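Local atomic coordinates of F5/8 type C domain protein (Clostridium perfringens, PDB entry 7JRM), a protein that probably binds mucin-type glycans through a family 51 carbohydrate-binding module belonging to the O-glycopeptidase ZmpB. Residues I128-Y133 with D214-A219; V164-Y169 with D179-D184; D147-I152 with T185-L190; A106-Q111 with D153-D158. All coordinates share one frame; numbering follows the deposited sequence.

Interaction 1 (I128-Y133 with D214-A219). With CA (calcium ion), chain B.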
loop_
_atom_site.group_PDB
_atom_site.type_symbol
_atom_site.label_atom_id
_atom_site.label_comp_id
_atom_site.label_asym_id
_atom_site.label_seq_id
_atom_site.Cartn_x
_atom_site.Cartn_y
_atom_site.Cartn_z
ATOM N N ILE A 128 -9.831 -6.377 35.422
ATOM C CA ILE A 128 -10.329 -7.213 36.508
ATOM C C ILE A 128 -10.265 -6.405 37.796
ATOM O O ILE A 128 -9.184 -5.963 38.200
ATOM C CB ILE A 128 -9.524 -8.517 36.648
ATOM C CG1 ILE A 128 -9.577 -9.321 35.348
ATOM C CG2 ILE A 128 -10.044 -9.341 37.813
ATOM C CD1 ILE A 128 -10.955 -9.845 35.013
ATOM N N GLY A 129 -11.416 -6.216 38.439
ATOM C CA GLY A 129 -11.486 -5.536 39.711
ATOM C C GLY A 129 -11.592 -6.540 40.840
ATOM O O GLY A 129 -12.526 -7.342 40.885
ATOM N N THR A 130 -10.624 -6.494 41.754
ATOM C CA THR A 130 -10.555 -7.461 42.840
ATOM C C THR A 130 -10.226 -6.722 44.134
ATOM O O THR A 130 -10.276 -5.491 44.203
ATOM C CB THR A 130 -9.537 -8.566 42.520
ATOM O OG1 THR A 130 -9.666 -9.629 43.473
ATOM C CG2 THR A 130 -8.113 -8.021 42.550
ATOM N N HIS A 131 -9.884 -7.492 45.167
ATOM C CA HIS A 131 -9.681 -6.957 46.506
ATOM C C HIS A 131 -8.748 -7.895 47.257
ATOM O O HIS A 131 -8.969 -9.109 47.267
ATOM C CB HIS A 131 -11.024 -6.823 47.236
ATOM C CG HIS A 131 -10.972 -5.971 48.466
ATOM N ND1 HIS A 131 -10.185 -6.278 49.554
ATOM C CD2 HIS A 131 -11.631 -4.832 48.787
ATOM C CE1 HIS A 131 -10.354 -5.360 50.488
ATOM N NE2 HIS A 131 -11.224 -4.470 50.047
ATOM N N SER A 132 -7.705 -7.336 47.866
ATOM C CA SER A 132 -6.783 -8.146 48.652
ATOM C C SER A 132 -7.502 -8.734 49.861
ATOM O O SER A 132 -8.419 -8.124 50.418
ATOM C CB SER A 132 -5.588 -7.305 49.103
ATOM O OG SER A 132 -5.824 -6.726 50.374
ATOM N N TYR A 133 -7.108 -9.945 50.255
ATOM C CA TYR A 133 -6.126 -10.760 49.543
ATOM C C TYR A 133 -6.814 -11.506 48.405
ATOM O O TYR A 133 -7.928 -12.000 48.569
ATOM C CB TYR A 133 -5.452 -11.742 50.507
ATOM C CG TYR A 133 -4.378 -12.608 49.887
ATOM C CD1 TYR A 133 -4.670 -13.885 49.425
ATOM C CD2 TYR A 133 -3.070 -12.153 49.776
ATOM C CE1 TYR A 133 -3.691 -14.683 48.862
ATOM C CE2 TYR A 133 -2.085 -12.944 49.214
ATOM C CZ TYR A 133 -2.401 -14.207 48.759
ATOM O OH TYR A 133 -1.424 -14.998 48.199
ATOM N N ASP A 214 -8.690 -2.184 50.336
ATOM C CA ASP A 214 -7.700 -2.593 49.341
ATOM C C ASP A 214 -8.378 -2.945 48.013
ATOM O O ASP A 214 -8.354 -4.082 47.545
ATOM C CB ASP A 214 -6.878 -3.762 49.869
ATOM C CG ASP A 214 -5.741 -3.317 50.768
ATOM O OD1 ASP A 214 -5.577 -2.094 50.966
ATOM O OD2 ASP A 214 -5.007 -4.193 51.269
ATOM N N HIS A 215 -8.988 -1.932 47.405
ATOM C CA HIS A 215 -9.576 -2.084 46.079
ATOM C C HIS A 215 -8.463 -2.029 45.041
ATOM O O HIS A 215 -7.794 -1.000 44.897
ATOM C CB HIS A 215 -10.612 -0.993 45.819
ATOM C CG HIS A 215 -11.820 -1.076 46.700
ATOM N ND1 HIS A 215 -13.025 -0.498 46.365
ATOM C CD2 HIS A 215 -12.007 -1.664 47.905
ATOM C CE1 HIS A 215 -13.904 -0.729 47.323
ATOM N NE2 HIS A 215 -13.313 -1.434 48.270
ATOM N N ALA A 216 -8.256 -3.132 44.324
ATOM C CA ALA A 216 -7.163 -3.250 43.370
ATOM C C ALA A 216 -7.699 -3.648 42.005
ATOM O O ALA A 216 -8.648 -4.431 41.904
ATOM C CB ALA A 216 -6.125 -4.274 43.841
ATOM N N ASP A 217 -7.081 -3.110 40.955
ATOM C CA ASP A 217 -7.486 -3.375 39.582
ATOM C C ASP A 217 -6.331 -3.968 38.789
ATOM O O ASP A 217 -5.195 -3.492 38.874
ATOM C CB ASP A 217 -7.960 -2.101 38.874
ATOM C CG ASP A 217 -9.143 -1.459 39.553
ATOM O OD1 ASP A 217 -9.973 -2.190 40.132
ATOM O OD2 ASP A 217 -9.246 -0.218 39.493
ATOM N N TRP A 218 -6.636 -5.009 38.015
ATOM C CA TRP A 218 -5.771 -5.456 36.926
ATOM C C TRP A 218 -6.313 -4.808 35.655
ATOM O O TRP A 218 -7.085 -5.397 34.899
ATOM C CB TRP A 218 -5.743 -6.980 36.831
ATOM C CG TRP A 218 -5.282 -7.661 38.085
ATOM C CD1 TRP A 218 -6.060 -8.073 39.126
ATOM C CD2 TRP A 218 -3.936 -8.017 38.423
ATOM N NE1 TRP A 218 -5.282 -8.662 40.095
ATOM C CE2 TRP A 218 -3.974 -8.639 39.687
ATOM C CE3 TRP A 218 -2.703 -7.868 37.781
ATOM C CZ2 TRP A 218 -2.826 -9.109 40.323
ATOM C CZ3 TRP A 218 -1.565 -8.338 38.414
ATOM C CH2 TRP A 218 -1.634 -8.952 39.671
ATOM N N ALA A 219 -5.908 -3.560 35.435
ATOM C CA ALA A 219 -6.481 -2.747 34.370
ATOM C C ALA A 219 -5.885 -3.122 33.020
ATOM O O ALA A 219 -4.660 -3.209 32.874
ATOM C CB ALA A 219 -6.255 -1.264 34.654
HETATM CA CA CA B . -3.512 -2.916 52.740
HETATM O O HOH W 1 -13.410 -2.393 51.362
HETATM O O HOH W 2 -5.044 -1.428 53.858
#

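Interaction 2 (V164-Y169 with D179-D184)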
loop_
_atom_site.group_PDB
_atom_site.type_symbol
_atom_site.label_atom_id
_atom_site.label_comp_id
_atom_site.label_asym_id
_atom_site.label_seq_id
_atom_site.Cartn_x
_atom_site.Cartn_y
_atom_site.Cartn_z
ATOM N N VAL A 164 -1.604 -2.103 48.627
ATOM C CA VAL A 164 -1.515 -3.470 48.132
ATOM C C VAL A 164 -0.154 -3.679 47.477
ATOM O O VAL A 164 0.644 -2.749 47.333
ATOM C CB VAL A 164 -2.641 -3.812 47.132
ATOM C CG1 VAL A 164 -3.998 -3.771 47.810
ATOM C CG2 VAL A 164 -2.600 -2.867 45.946
ATOM N N LYS A 165 0.105 -4.922 47.083
ATOM C CA LYS A 165 1.254 -5.267 46.262
ATOM C C LYS A 165 0.811 -6.296 45.236
ATOM O O LYS A 165 0.208 -7.312 45.595
ATOM C CB LYS A 165 2.411 -5.820 47.102
ATOM C CG LYS A 165 3.674 -6.090 46.299
ATOM C CD LYS A 165 4.669 -6.935 47.077
ATOM C CE LYS A 165 4.854 -6.415 48.492
ATOM N NZ LYS A 165 4.940 -7.527 49.478
ATOM N N PHE A 166 1.098 -6.029 43.967
ATOM C CA PHE A 166 0.715 -6.929 42.891
ATOM C C PHE A 166 1.855 -7.887 42.583
ATOM O O PHE A 166 3.018 -7.484 42.506
ATOM C CB PHE A 166 0.338 -6.143 41.635
ATOM C CG PHE A 166 -0.855 -5.252 41.813
ATOM C CD1 PHE A 166 -0.713 -3.983 42.345
ATOM C CD2 PHE A 166 -2.121 -5.683 41.450
ATOM C CE1 PHE A 166 -1.807 -3.159 42.510
ATOM C CE2 PHE A 166 -3.218 -4.862 41.613
ATOM C CZ PHE A 166 -3.060 -3.599 42.144
ATOM N N LYS A 167 1.511 -9.161 42.415
ATOM C CA LYS A 167 2.476 -10.197 42.082
ATOM C C LYS A 167 1.904 -11.076 40.981
ATOM O O LYS A 167 0.697 -11.326 40.930
ATOM C CB LYS A 167 2.830 -11.055 43.306
ATOM C CG LYS A 167 3.343 -10.261 44.496
ATOM C CD LYS A 167 3.652 -11.165 45.676
ATOM C CE LYS A 167 3.554 -10.406 46.990
ATOM N NZ LYS A 167 3.700 -11.307 48.166
ATOM N N VAL A 168 2.782 -11.541 40.097
ATOM C CA VAL A 168 2.399 -12.387 38.972
ATOM C C VAL A 168 3.225 -13.663 39.037
ATOM O O VAL A 168 4.460 -13.616 38.982
ATOM C CB VAL A 168 2.598 -11.675 37.625
ATOM C CG1 VAL A 168 2.415 -12.657 36.477
ATOM C CG2 VAL A 168 1.627 -10.512 37.494
ATOM N N TYR A 169 2.543 -14.799 39.156
ATOM C CA TYR A 169 3.179 -16.106 39.189
ATOM C C TYR A 169 2.910 -16.834 37.880
ATOM O O TYR A 169 1.788 -16.809 37.366
ATOM C CB TYR A 169 2.667 -16.938 40.368
ATOM C CG TYR A 169 3.058 -16.389 41.723
ATOM C CD1 TYR A 169 4.139 -16.911 42.420
ATOM C CD2 TYR A 169 2.345 -15.348 42.305
ATOM C CE1 TYR A 169 4.500 -16.414 43.658
ATOM C CE2 TYR A 169 2.699 -14.843 43.543
ATOM C CZ TYR A 169 3.776 -15.379 44.215
ATOM O OH TYR A 169 4.131 -14.881 45.448
ATOM N N ASP A 179 6.154 -2.580 43.986
ATOM C CA ASP A 179 6.332 -2.168 45.367
ATOM C C ASP A 179 4.966 -2.073 46.043
ATOM O O ASP A 179 3.929 -2.404 45.461
ATOM C CB ASP A 179 7.075 -0.836 45.439
ATOM C CG ASP A 179 8.317 -0.809 44.570
ATOM O OD1 ASP A 179 9.030 -1.833 44.516
ATOM O OD2 ASP A 179 8.577 0.239 43.942
ATOM N N VAL A 180 4.957 -1.614 47.291
ATOM C CA VAL A 180 3.694 -1.349 47.968
ATOM C C VAL A 180 3.051 -0.128 47.326
ATOM O O VAL A 180 3.616 0.972 47.343
ATOM C CB VAL A 180 3.904 -1.148 49.474
ATOM C CG1 VAL A 180 2.693 -0.464 50.090
ATOM C CG2 VAL A 180 4.167 -2.484 50.152
ATOM N N MET A 181 1.871 -0.318 46.744
ATOM C CA MET A 181 1.171 0.743 46.033
ATOM C C MET A 181 0.093 1.331 46.933
ATOM O O MET A 181 -0.696 0.591 47.529
ATOM C CB MET A 181 0.553 0.214 44.738
ATOM C CG MET A 181 1.546 0.098 43.595
ATOM S SD MET A 181 0.774 -0.351 42.033
ATOM C CE MET A 181 0.410 1.274 41.372
ATOM N N ARG A 182 0.068 2.654 47.031
ATOM C CA ARG A 182 -0.874 3.369 47.872
ATOM C C ARG A 182 -1.854 4.152 46.999
ATOM O O ARG A 182 -1.866 4.021 45.771
ATOM C CB ARG A 182 -0.114 4.268 48.849
ATOM C CG ARG A 182 1.114 3.596 49.444
ATOM C CD ARG A 182 1.635 4.333 50.664
ATOM N NE ARG A 182 2.516 3.490 51.467
ATOM C CZ ARG A 182 2.099 2.674 52.429
ATOM N NH1 ARG A 182 0.806 2.589 52.716
ATOM N NH2 ARG A 182 2.972 1.941 53.106
ATOM N N ILE A 183 -2.683 4.976 47.644
ATOM C CA ILE A 183 -3.731 5.699 46.926
ATOM C C ILE A 183 -3.123 6.635 45.888
ATOM O O ILE A 183 -3.576 6.691 44.738
ATOM C CB ILE A 183 -4.630 6.460 47.917
ATOM C CG1 ILE A 183 -5.502 5.479 48.701
ATOM C CG2 ILE A 183 -5.494 7.479 47.189
ATOM C CD1 ILE A 183 -6.232 6.108 49.860
ATOM N N ASP A 184 -2.086 7.374 46.272
ATOM C CA ASP A 184 -1.471 8.355 45.388
ATOM C C ASP A 184 -0.327 7.780 44.558
ATOM O O ASP A 184 0.423 8.547 43.948
ATOM C CB ASP A 184 -0.981 9.560 46.196
ATOM C CG ASP A 184 0.033 9.181 47.259
ATOM O OD1 ASP A 184 0.114 7.988 47.615
ATOM O OD2 ASP A 184 0.747 10.085 47.743
#

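Interaction 3 (D147-I152 with T185-L190)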
loop_
_atom_site.group_PDB
_atom_site.type_symbol
_atom_site.label_atom_id
_atom_site.label_comp_id
_atom_site.label_asym_id
_atom_site.label_seq_id
_atom_site.Cartn_x
_atom_site.Cartn_y
_atom_site.Cartn_z
ATOM N N ASP A 147 0.297 -8.637 29.810
ATOM C CA ASP A 147 0.454 -7.196 29.950
ATOM C C ASP A 147 -0.724 -6.640 30.736
ATOM O O ASP A 147 -1.874 -7.021 30.493
ATOM C CB ASP A 147 0.543 -6.524 28.573
ATOM C CG ASP A 147 0.989 -5.079 28.651
ATOM O OD1 ASP A 147 1.363 -4.626 29.752
ATOM O OD2 ASP A 147 0.973 -4.399 27.603
ATOM N N THR A 148 -0.440 -5.739 31.675
ATOM C CA THR A 148 -1.490 -5.210 32.533
ATOM C C THR A 148 -1.030 -3.918 33.194
ATOM O O THR A 148 0.167 -3.689 33.381
ATOM C CB THR A 148 -1.899 -6.225 33.611
ATOM O OG1 THR A 148 -3.033 -5.731 34.334
ATOM C CG2 THR A 148 -0.753 -6.465 34.586
ATOM N N TRP A 149 -2.004 -3.077 33.529
ATOM C CA TRP A 149 -1.820 -1.967 34.450
ATOM C C TRP A 149 -2.356 -2.372 35.818
ATOM O O TRP A 149 -3.335 -3.114 35.922
ATOM C CB TRP A 149 -2.545 -0.708 33.966
ATOM C CG TRP A 149 -1.953 -0.065 32.745
ATOM C CD1 TRP A 149 -2.448 -0.110 31.475
ATOM C CD2 TRP A 149 -0.767 0.738 32.684
ATOM N NE1 TRP A 149 -1.641 0.607 30.625
ATOM C CE2 TRP A 149 -0.602 1.138 31.343
ATOM C CE3 TRP A 149 0.174 1.153 33.632
ATOM C CZ2 TRP A 149 0.464 1.932 30.925
ATOM C CZ3 TRP A 149 1.233 1.943 33.215
ATOM C CH2 TRP A 149 1.369 2.323 31.874
ATOM N N VAL A 150 -1.703 -1.886 36.873
ATOM C CA VAL A 150 -2.103 -2.209 38.237
ATOM C C VAL A 150 -2.105 -0.939 39.075
ATOM O O VAL A 150 -1.390 0.025 38.782
ATOM C CB VAL A 150 -1.187 -3.277 38.876
ATOM C CG1 VAL A 150 -1.357 -4.616 38.174
ATOM C CG2 VAL A 150 0.265 -2.826 38.846
ATOM N N GLY A 151 -2.917 -0.945 40.123
ATOM C CA GLY A 151 -2.994 0.195 41.012
ATOM C C GLY A 151 -4.200 0.094 41.918
ATOM O O GLY A 151 -5.025 -0.819 41.804
ATOM N N ILE A 152 -4.283 1.057 42.829
ATOM C CA ILE A 152 -5.417 1.158 43.741
ATOM C C ILE A 152 -6.577 1.818 43.009
ATOM O O ILE A 152 -6.411 2.872 42.382
ATOM C CB ILE A 152 -5.030 1.947 45.002
ATOM C CG1 ILE A 152 -3.966 1.194 45.805
ATOM C CG2 ILE A 152 -6.256 2.223 45.861
ATOM C CD1 ILE A 152 -4.523 0.102 46.690
ATOM N N THR A 185 -0.180 6.460 44.515
ATOM C CA THR A 185 0.841 5.847 43.673
ATOM C C THR A 185 0.325 5.733 42.243
ATOM O O THR A 185 -0.691 5.065 42.016
ATOM C CB THR A 185 1.225 4.469 44.201
ATOM O OG1 THR A 185 1.587 4.565 45.584
ATOM C CG2 THR A 185 2.400 3.905 43.410
ATOM N N PRO A 186 0.975 6.364 41.264
ATOM C CA PRO A 186 0.516 6.238 39.876
ATOM C C PRO A 186 0.556 4.792 39.407
ATOM O O PRO A 186 1.334 3.975 39.905
ATOM C CB PRO A 186 1.505 7.109 39.092
ATOM C CG PRO A 186 2.060 8.061 40.102
ATOM C CD PRO A 186 2.104 7.302 41.393
ATOM N N LYS A 187 -0.300 4.484 38.434
ATOM C CA LYS A 187 -0.446 3.114 37.962
ATOM C C LYS A 187 0.872 2.582 37.412
ATOM O O LYS A 187 1.652 3.315 36.797
ATOM C CB LYS A 187 -1.538 3.037 36.892
ATOM C CG LYS A 187 -1.225 3.799 35.613
ATOM C CD LYS A 187 -2.352 3.666 34.600
ATOM C CE LYS A 187 -1.903 4.090 33.209
ATOM N NZ LYS A 187 -1.231 5.421 33.216
ATOM N N LYS A 188 1.122 1.299 37.649
ATOM C CA LYS A 188 2.335 0.631 37.205
ATOM C C LYS A 188 1.998 -0.425 36.161
ATOM O O LYS A 188 0.917 -1.020 36.182
ATOM C CB LYS A 188 3.071 -0.017 38.382
ATOM C CG LYS A 188 3.768 0.972 39.306
ATOM C CD LYS A 188 4.362 0.267 40.516
ATOM C CE LYS A 188 4.876 1.263 41.543
ATOM N NZ LYS A 188 5.945 2.139 40.986
ATOM N N ARG A 189 2.935 -0.651 35.246
ATOM C CA ARG A 189 2.763 -1.616 34.170
ATOM C C ARG A 189 3.573 -2.872 34.459
ATOM O O ARG A 189 4.701 -2.796 34.954
ATOM C CB ARG A 189 3.190 -1.018 32.827
ATOM C CG ARG A 189 2.813 -1.864 31.620
ATOM C CD ARG A 189 3.120 -1.136 30.321
ATOM N NE ARG A 189 2.647 -1.873 29.153
ATOM C CZ ARG A 189 3.081 -1.668 27.913
ATOM N NH1 ARG A 189 4.001 -0.744 27.673
ATOM N NH2 ARG A 189 2.592 -2.387 26.910
ATOM N N LEU A 190 2.989 -4.028 34.148
ATOM C CA LEU A 190 3.648 -5.317 34.313
ATOM C C LEU A 190 3.558 -6.080 33.001
ATOM O O LEU A 190 2.455 -6.365 32.522
ATOM C CB LEU A 190 3.016 -6.127 35.450
ATOM C CG LEU A 190 3.073 -5.516 36.852
ATOM C CD1 LEU A 190 2.351 -6.405 37.854
ATOM C CD2 LEU A 190 4.513 -5.278 37.283
HETATM O O HOH W 3 -2.186 2.960 43.315
#

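Interaction 4 (A106-Q111 with D153-D158)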
loop_
_atom_site.group_PDB
_atom_site.type_symbol
_atom_site.label_atom_id
_atom_site.label_comp_id
_atom_site.label_asym_id
_atom_site.label_seq_id
_atom_site.Cartn_x
_atom_site.Cartn_y
_atom_site.Cartn_z
ATOM N N ALA A 106 -14.708 -2.295 38.586
ATOM C CA ALA A 106 -14.034 -2.359 39.871
ATOM C C ALA A 106 -14.848 -3.210 40.844
ATOM O O ALA A 106 -15.998 -3.576 40.584
ATOM C CB ALA A 106 -13.814 -0.957 40.434
ATOM N N VAL A 107 -14.233 -3.530 41.985
ATOM C CA VAL A 107 -14.902 -4.378 42.968
ATOM C C VAL A 107 -16.122 -3.675 43.551
ATOM O O VAL A 107 -17.072 -4.327 44.003
ATOM C CB VAL A 107 -13.907 -4.811 44.066
ATOM C CG1 VAL A 107 -13.521 -3.627 44.943
ATOM C CG2 VAL A 107 -14.490 -5.943 44.903
ATOM N N SER A 108 -16.133 -2.343 43.534
ATOM C CA SER A 108 -17.272 -1.579 44.023
ATOM C C SER A 108 -18.387 -1.452 42.992
ATOM O O SER A 108 -19.417 -0.835 43.288
ATOM C CB SER A 108 -16.816 -0.187 44.468
ATOM O OG SER A 108 -16.727 0.693 43.362
ATOM N N GLY A 109 -18.216 -2.018 41.799
ATOM C CA GLY A 109 -19.185 -1.892 40.737
ATOM C C GLY A 109 -18.968 -0.711 39.816
ATOM O O GLY A 109 -19.505 -0.703 38.703
ATOM N N ASN A 110 -18.199 0.285 40.246
ATOM C CA ASN A 110 -17.898 1.425 39.399
ATOM C C ASN A 110 -16.902 1.027 38.309
ATOM O O ASN A 110 -16.387 -0.094 38.273
ATOM C CB ASN A 110 -17.333 2.575 40.229
ATOM C CG ASN A 110 -18.384 3.238 41.093
ATOM O OD1 ASN A 110 -19.555 3.316 40.720
ATOM N ND2 ASN A 110 -17.971 3.719 42.260
ATOM N N GLN A 111 -16.633 1.971 37.412
ATOM C CA GLN A 111 -15.666 1.732 36.351
ATOM C C GLN A 111 -14.266 1.561 36.928
ATOM O O GLN A 111 -13.934 2.097 37.990
ATOM C CB GLN A 111 -15.674 2.883 35.345
ATOM C CG GLN A 111 -16.924 2.967 34.486
ATOM C CD GLN A 111 -16.968 4.233 33.652
ATOM O OE1 GLN A 111 -17.048 5.340 34.185
ATOM N NE2 GLN A 111 -16.912 4.076 32.333
ATOM N N ASP A 153 -7.754 1.197 43.077
ATOM C CA ASP A 153 -8.930 1.758 42.425
ATOM C C ASP A 153 -9.281 3.107 43.038
ATOM O O ASP A 153 -9.132 3.320 44.244
ATOM C CB ASP A 153 -10.113 0.795 42.542
ATOM C CG ASP A 153 -11.320 1.253 41.744
ATOM O OD1 ASP A 153 -11.274 1.197 40.499
ATOM O OD2 ASP A 153 -12.320 1.669 42.364
ATOM N N ARG A 154 -9.752 4.027 42.192
ATOM C CA ARG A 154 -9.998 5.398 42.621
ATOM C C ARG A 154 -11.226 5.538 43.511
ATOM O O ARG A 154 -11.437 6.619 44.073
ATOM C CB ARG A 154 -10.141 6.310 41.399
ATOM C CG ARG A 154 -8.848 6.515 40.623
ATOM C CD ARG A 154 -7.673 6.760 41.559
ATOM N NE ARG A 154 -7.766 8.050 42.236
ATOM C CZ ARG A 154 -6.822 8.546 43.030
ATOM N NH1 ARG A 154 -6.989 9.728 43.607
ATOM N NH2 ARG A 154 -5.709 7.859 43.247
ATOM N N HIS A 155 -12.037 4.488 43.657
ATOM C CA HIS A 155 -13.218 4.574 44.509
ATOM C C HIS A 155 -12.857 4.754 45.980
ATOM O O HIS A 155 -13.681 5.264 46.748
ATOM C CB HIS A 155 -14.087 3.326 44.329
ATOM C CG HIS A 155 -15.257 3.259 45.259
ATOM N ND1 HIS A 155 -16.454 3.891 44.998
ATOM C CD2 HIS A 155 -15.416 2.629 46.448
ATOM C CE1 HIS A 155 -17.298 3.658 45.987
ATOM N NE2 HIS A 155 -16.693 2.894 46.880
ATOM N N VAL A 156 -11.650 4.365 46.383
ATOM C CA VAL A 156 -11.229 4.476 47.775
ATOM C C VAL A 156 -10.200 5.589 47.918
ATOM O O VAL A 156 -9.311 5.523 48.775
ATOM C CB VAL A 156 -10.671 3.138 48.294
ATOM C CG1 VAL A 156 -11.779 2.099 48.379
ATOM C CG2 VAL A 156 -9.544 2.648 47.397
ATOM N N ALA A 157 -10.320 6.627 47.087
ATOM C CA ALA A 157 -9.382 7.744 47.127
ATOM C C ALA A 157 -9.452 8.537 48.426
ATOM O O ALA A 157 -8.552 9.342 48.685
ATOM C CB ALA A 157 -9.628 8.679 45.942
ATOM N N ASP A 158 -10.487 8.333 49.241
ATOM C CA ASP A 158 -10.646 9.045 50.502
ATOM C C ASP A 158 -10.419 8.150 51.717
ATOM O O ASP A 158 -10.690 8.575 52.845
ATOM C CB ASP A 158 -12.037 9.680 50.576
ATOM C CG ASP A 158 -13.149 8.699 50.236
ATOM O OD1 ASP A 158 -14.265 9.156 49.910
ATOM O OD2 ASP A 158 -12.912 7.473 50.290
HETATM O O HOH W 4 -13.697 -0.076 43.713
HETATM O O HOH W 5 -14.056 2.786 40.741
#

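Interaction 1 (I128-Y133 with D214-A219)
Ile128-His131 and His215-Ala219 run as antiparallel neighbours, their axes approaching to 4.7 Å at 153°, with Ile128 facing Trp218 and Thr130 facing Ala216 as hydrogen-bonded pairs. The bond from Trp218 N to Ile128 O is 2.7 Å long. Thr130, Ala216 and Trp218 share one face of the sheet, where Thr130 CG2 reaches the edge of the indole, 3.8 Å from NE1, while Thr130 OG1 bonds Ser134. Asp217 OD1 approaches Gly129 CA at 3.7 Å. At the end of the strand, Asp214 O lies over the centre of one face of the His131 ring. An in-plane bond from His131 ND1 to Ser132 O, 2.7 Å, fixes the ring's rotation, and a water lies between His131 NE2 and His215 NE2. Ser132 OG, on a short side chain that can reach the carboxylate, donates to the anti lone pair of Asp214 OD2 at 2.8 Å. Asp214 OD2 binds the calcium ion at 2.5 Å, and Asp214 OD1 binds it at 2.8 Å, alongside the backbone oxygens of Ser163, Val206, Asp208 and Gly210. Ser132 is thus a second-shell residue: its hydrogen bond helps hold a bidentate carboxylate in place, and the metal probably draws charge from the oxygen they share.

Interaction 2 (V164-Y169 with D179-D184)
Val164 and Met181 form a pair in the beta hairpin of strands 163-170 and 173-182, at the margin of the five-stranded antiparallel sheet of a galactose-binding-type beta sandwich. They are an antiparallel hydrogen-bonded pair: Met181 N donates to Val164 O at 2.8 Å, and Val164 N to Met181 O at 3.0 Å. Val180 CA also leans on Val164 O, at 3.4 Å, in a CA-H...O contact. Phe166 bonds to Thr178 farther along the same partner strand, 173-182, which is interrupted by a bulge or short loop.

Val164 and Met181 face the sandwich interior, where branched and long apolar side chains are suited to filling the space between sheets. Val164 packs against Ile152, and Met181 against Val150, both of strand 145-152. Phe166 joins them and meets Trp218 edge-to-face. On the outer side lie mostly polar and charged residues, with Val180 among them. The aliphatic part of Lys165 passes Asp179 O, with CG at 3.8 Å, and Val180 CG1 sits over one face of the Arg182 guanidinium, whose NH2 makes a salt bridge with Asp208.

Met181 CG lies beside its own backbone N (chi1 -80°), and a chi2 near 180° carries SD out to the ring. The Met-aromatic contact is oblique: SD lies 4.9 Å from the Phe166 ring centroid, and its nearest ring atom is CE1, at 3.8 Å.

Interaction 3 (D147-I152 with T185-L190)
Arg189 reaches Asp147 because both side chains leave the backbone with CG anti to N (chi1 -170° and -168°), and Arg189 stays extended from CG to NE. It grips the carboxylate side-on with two nitrogens: NH2 donates to Asp147 OD2 at 2.7 Å, within the guanidinium plane, and NE to the syn lone pair of OD1 at 3.1 Å. Arginine presents two roughly parallel N-H groups, a match for paired carboxylate oxygens.

The Trp149 indole lies between two long side chains. Over its six-membered ring sits Lys187 CE, 3.5 Å from the centroid, and the ammonium NZ, 4.3 Å from that centroid, adds a cation-pi interaction while bonding Asn116 OD1. On the opposite face Arg189 CB is offset toward the rim, 3.6 Å from Trp149 CZ3. A broad ring thus gives both aliphatic chains a flat surface to lie on. The other face of the sheet carries Thr148, Val150, Lys188 and Leu190; Val150 CG1 touches Leu190 CD1 at 4.1 Å, and Thr148 CG2 lies beside Leu190 CB.

Backbone bonds link Thr148 with Leu190 and Val150 with Lys188, and a water bridges Ile152 N to Thr185 O as the strands part. Strand 145-152 lies between strands 188-193 and 215-224. Asp147 OD2 also makes a salt bridge with Arg224 of the latter, Arg189 NH2 bonds Ala15 O near the N terminus, and Trp149 meets Phe124 of strand 121-124.

Interaction 4 (A106-Q111 with D153-D158)
Ser108 lies over one face of the His155 imidazole, with CB 3.8 Å from the ring centroid in a CH-pi contact and Ser108 OG 3.5 Å from His155 CG, above the rim. A serine is small enough to settle closely on the ring. Asn110 comes to the same histidine from another direction, its amide plane turned 55° from the ring and its ND2 3.1 Å from His155 ND1. Deeper in, Ala106 CB rests on the Asp153 carboxylate, 3.3 Å from OD1; alanine's small side chain allows this close approach to a buried acid.

Two waters continue the contact. One donates to Asp153 OD2 at 2.6 Å and makes a weak bond with Ser108 OG; the other donates to the same oxygen and to Gln111 O. Asp153 OD2 also accepts from His155 N at 3.1 Å, an Asx turn that orients the start of the short 3-10 segment and so helps place the histidine.

On the other side, Ser108 is set by a type I turn from Ala106 to Gly109, closed by Gly109 N to Ala106 O at 3.0 Å. Gly109 has a phi of 91°, which favours glycine.

Asp153 OD1 lies close to Asp217 OD2, a proximity that may favour a shared proton, and it takes a weak bond from Arg113 N. Both loops flank strand 215-224: Ala106 touches Asp217, and Val107 and Val156 pack on His215, while His155 touches Arg113 of strand 112-115.

From the N terminus, the loop 106-111 comes first, then strand segments 128-133 and 147-152. The next residues, 153-158, return to 106-111 and close interaction 4. The chain then makes the hairpin of interaction 2, which closes after only nine intervening residues. Segment 185-190 comes back to 147-152, so interaction 3 encloses interaction 2, and 214-219 finally returns to 128-133, so interaction 1 encloses both. Interaction 4 crosses interactions 1 and 3 and precedes interaction 2. Interactions 1 and 3 build adjoining pairs of one antiparallel sheet, interaction 2 belongs to the sheet packed against it, and interaction 4 joins loops beside strand 215-224.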